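Local coordinates for glycoside hydrolase family protein (Novosphingobium sp. PP1Y, PDB 6Q2F), which probably hydrolyses terminal alpha-L-rhamnose from glycosides, as an alpha-L-rhamnosidase of a glycoside hydrolase family, at residues Q87-N92 / A499-S504. Numbering follows the deposited sequence.
Sequences QNFDAN and ALLTDS. With NA (sodium ion), chain B.
D503 OD1 is gripped twice: it accepts the backbone N-H of S504 (N to OD1 2.8 Å, from above the carboxylate plane) and binds the sodium ion at 3.0 Å. S504 OG coordinates the same ion at 2.6 Å; an anionic aspartate and a hydroxyl both offer oxygens to this hard cation, and E583, E586 and E644 complete the site. An alanine in place of D503 would probably leave the sodium short of one carboxylate ligand and the S504 N-H without its acceptor. Two residues back, L501 CD2 meets the F89 ring at its edge, near the ring plane, 3.4 Å from F89 CZ. Leucine suits the spot, its branched apolar end fitting against the aromatic edge; CG anti to the backbone N (chi1 160°) carries CD2 there. H60 stacks on the ring and W58 meets it edge-to-face. The same methyl lies 3.8 Å from Q87 OE1, a neutral amide oxygen that accepts a hydrogen bond from the W58 indole N-H without burying a charge. Strands 85-91 and 497-502 flank 127-131 in an eight-stranded parallel beta barrel, consistent with a (beta/alpha)8 (TIM) barrel, so apolar contact inside it gives way, just past the C-terminal end of 497-502, to an acidic site whose clustered carboxylates the sodium is likely to balance.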
loop_
_atom_site.group_PDB
_atom_site.type_symbol
_atom_site.label_atom_id
_atom_site.label_comp_id
_atom_site.label_asym_id
_atom_site.label_seq_id
_atom_site.Cartn_x
_atom_site.Cartn_y
_atom_site.Cartn_z
ATOM N N GLN A 87 -3.528 -16.683 6.669
ATOM C CA GLN A 87 -4.594 -15.690 6.760
ATOM C C GLN A 87 -5.656 -16.077 5.745
ATOM O O GLN A 87 -5.427 -15.999 4.535
ATOM C CB GLN A 87 -4.032 -14.283 6.537
ATOM C CG GLN A 87 -2.748 -14.040 7.390
ATOM C CD GLN A 87 -2.388 -12.564 7.596
ATOM O OE1 GLN A 87 -2.620 -11.725 6.743
ATOM N NE2 GLN A 87 -1.791 -12.263 8.729
ATOM N N ASN A 88 -6.792 -16.538 6.243
ATOM C CA ASN A 88 -7.829 -17.113 5.403
ATOM C C ASN A 88 -8.693 -16.040 4.753
ATOM O O ASN A 88 -8.985 -15.011 5.358
ATOM C CB ASN A 88 -8.707 -18.052 6.233
ATOM C CG ASN A 88 -9.814 -18.690 5.410
ATOM O OD1 ASN A 88 -10.994 -18.588 5.744
ATOM N ND2 ASN A 88 -9.439 -19.311 4.303
ATOM N N PHE A 89 -9.127 -16.309 3.520
ATOM C CA PHE A 89 -10.151 -15.530 2.832
ATOM C C PHE A 89 -11.124 -16.488 2.180
ATOM O O PHE A 89 -10.702 -17.456 1.526
ATOM C CB PHE A 89 -9.570 -14.629 1.738
ATOM C CG PHE A 89 -8.507 -13.696 2.214
ATOM C CD1 PHE A 89 -8.849 -12.475 2.753
ATOM C CD2 PHE A 89 -7.164 -14.042 2.117
ATOM C CE1 PHE A 89 -7.862 -11.599 3.187
ATOM C CE2 PHE A 89 -6.174 -13.173 2.556
ATOM C CZ PHE A 89 -6.521 -11.955 3.083
ATOM N N ASP A 90 -12.420 -16.229 2.354
ATOM C CA ASP A 90 -13.424 -16.908 1.534
ATOM C C ASP A 90 -13.688 -16.004 0.337
ATOM O O ASP A 90 -14.414 -15.019 0.449
ATOM C CB ASP A 90 -14.697 -17.205 2.313
ATOM C CG ASP A 90 -15.638 -18.126 1.545
ATOM O OD1 ASP A 90 -15.287 -19.322 1.401
ATOM O OD2 ASP A 90 -16.696 -17.660 1.069
ATOM N N ALA A 91 -13.103 -16.341 -0.811
ATOM C CA ALA A 91 -13.079 -15.461 -1.979
ATOM C C ALA A 91 -14.070 -15.948 -3.029
ATOM O O ALA A 91 -13.897 -17.037 -3.588
ATOM C CB ALA A 91 -11.671 -15.392 -2.576
ATOM N N ASN A 92 -15.085 -15.128 -3.317
ATOM C CA ASN A 92 -16.153 -15.499 -4.245
ATOM C C ASN A 92 -15.812 -15.044 -5.664
ATOM O O ASN A 92 -16.521 -14.258 -6.284
ATOM C CB ASN A 92 -17.478 -14.906 -3.781
ATOM C CG ASN A 92 -18.675 -15.455 -4.564
ATOM O OD1 ASN A 92 -19.308 -14.739 -5.346
ATOM N ND2 ASN A 92 -18.985 -16.725 -4.350
ATOM N N ALA A 499 -6.052 -13.525 14.906
ATOM C CA ALA A 499 -5.818 -12.200 14.374
ATOM C C ALA A 499 -6.857 -11.838 13.344
ATOM O O ALA A 499 -7.474 -12.704 12.709
ATOM C CB ALA A 499 -4.408 -12.094 13.739
ATOM N N LEU A 500 -6.985 -10.536 13.156
ATOM C CA LEU A 500 -7.864 -9.904 12.194
ATOM C C LEU A 500 -6.990 -9.180 11.188
ATOM O O LEU A 500 -5.954 -8.623 11.551
ATOM C CB LEU A 500 -8.770 -8.897 12.907
ATOM C CG LEU A 500 -10.271 -8.807 12.727
ATOM C CD1 LEU A 500 -10.903 -10.190 12.693
ATOM C CD2 LEU A 500 -10.789 -7.989 13.922
ATOM N N LEU A 501 -7.392 -9.181 9.931
ATOM C CA LEU A 501 -6.666 -8.454 8.904
ATOM C C LEU A 501 -7.601 -7.412 8.317
ATOM O O LEU A 501 -8.693 -7.761 7.853
ATOM C CB LEU A 501 -6.160 -9.395 7.807
ATOM C CG LEU A 501 -5.825 -8.684 6.492
ATOM C CD1 LEU A 501 -4.613 -7.793 6.690
ATOM C CD2 LEU A 501 -5.496 -9.709 5.419
ATOM N N THR A 502 -7.192 -6.136 8.355
ATOM C CA THR A 502 -7.886 -5.096 7.604
ATOM C C THR A 502 -7.084 -4.898 6.324
ATOM O O THR A 502 -5.991 -4.323 6.344
ATOM C CB THR A 502 -8.044 -3.788 8.398
ATOM O OG1 THR A 502 -6.765 -3.273 8.780
ATOM C CG2 THR A 502 -8.884 -3.995 9.653
ATOM N N ASP A 503 -7.603 -5.452 5.232
ATOM C CA ASP A 503 -7.001 -5.341 3.914
ATOM C C ASP A 503 -6.959 -3.869 3.498
ATOM O O ASP A 503 -7.594 -3.005 4.113
ATOM C CB ASP A 503 -7.825 -6.157 2.922
ATOM C CG ASP A 503 -7.020 -6.639 1.732
ATOM O OD1 ASP A 503 -5.858 -6.192 1.568
ATOM O OD2 ASP A 503 -7.564 -7.455 0.963
ATOM N N SER A 504 -6.195 -3.584 2.442
ATOM C CA SER A 504 -6.091 -2.205 1.964
ATOM C C SER A 504 -7.466 -1.711 1.520
ATOM O O SER A 504 -8.281 -2.475 0.999
ATOM C CB SER A 504 -5.080 -2.119 0.818
ATOM O OG SER A 504 -5.422 -3.045 -0.184
HETATM NA NA NA B . -3.741 -5.067 -0.201
#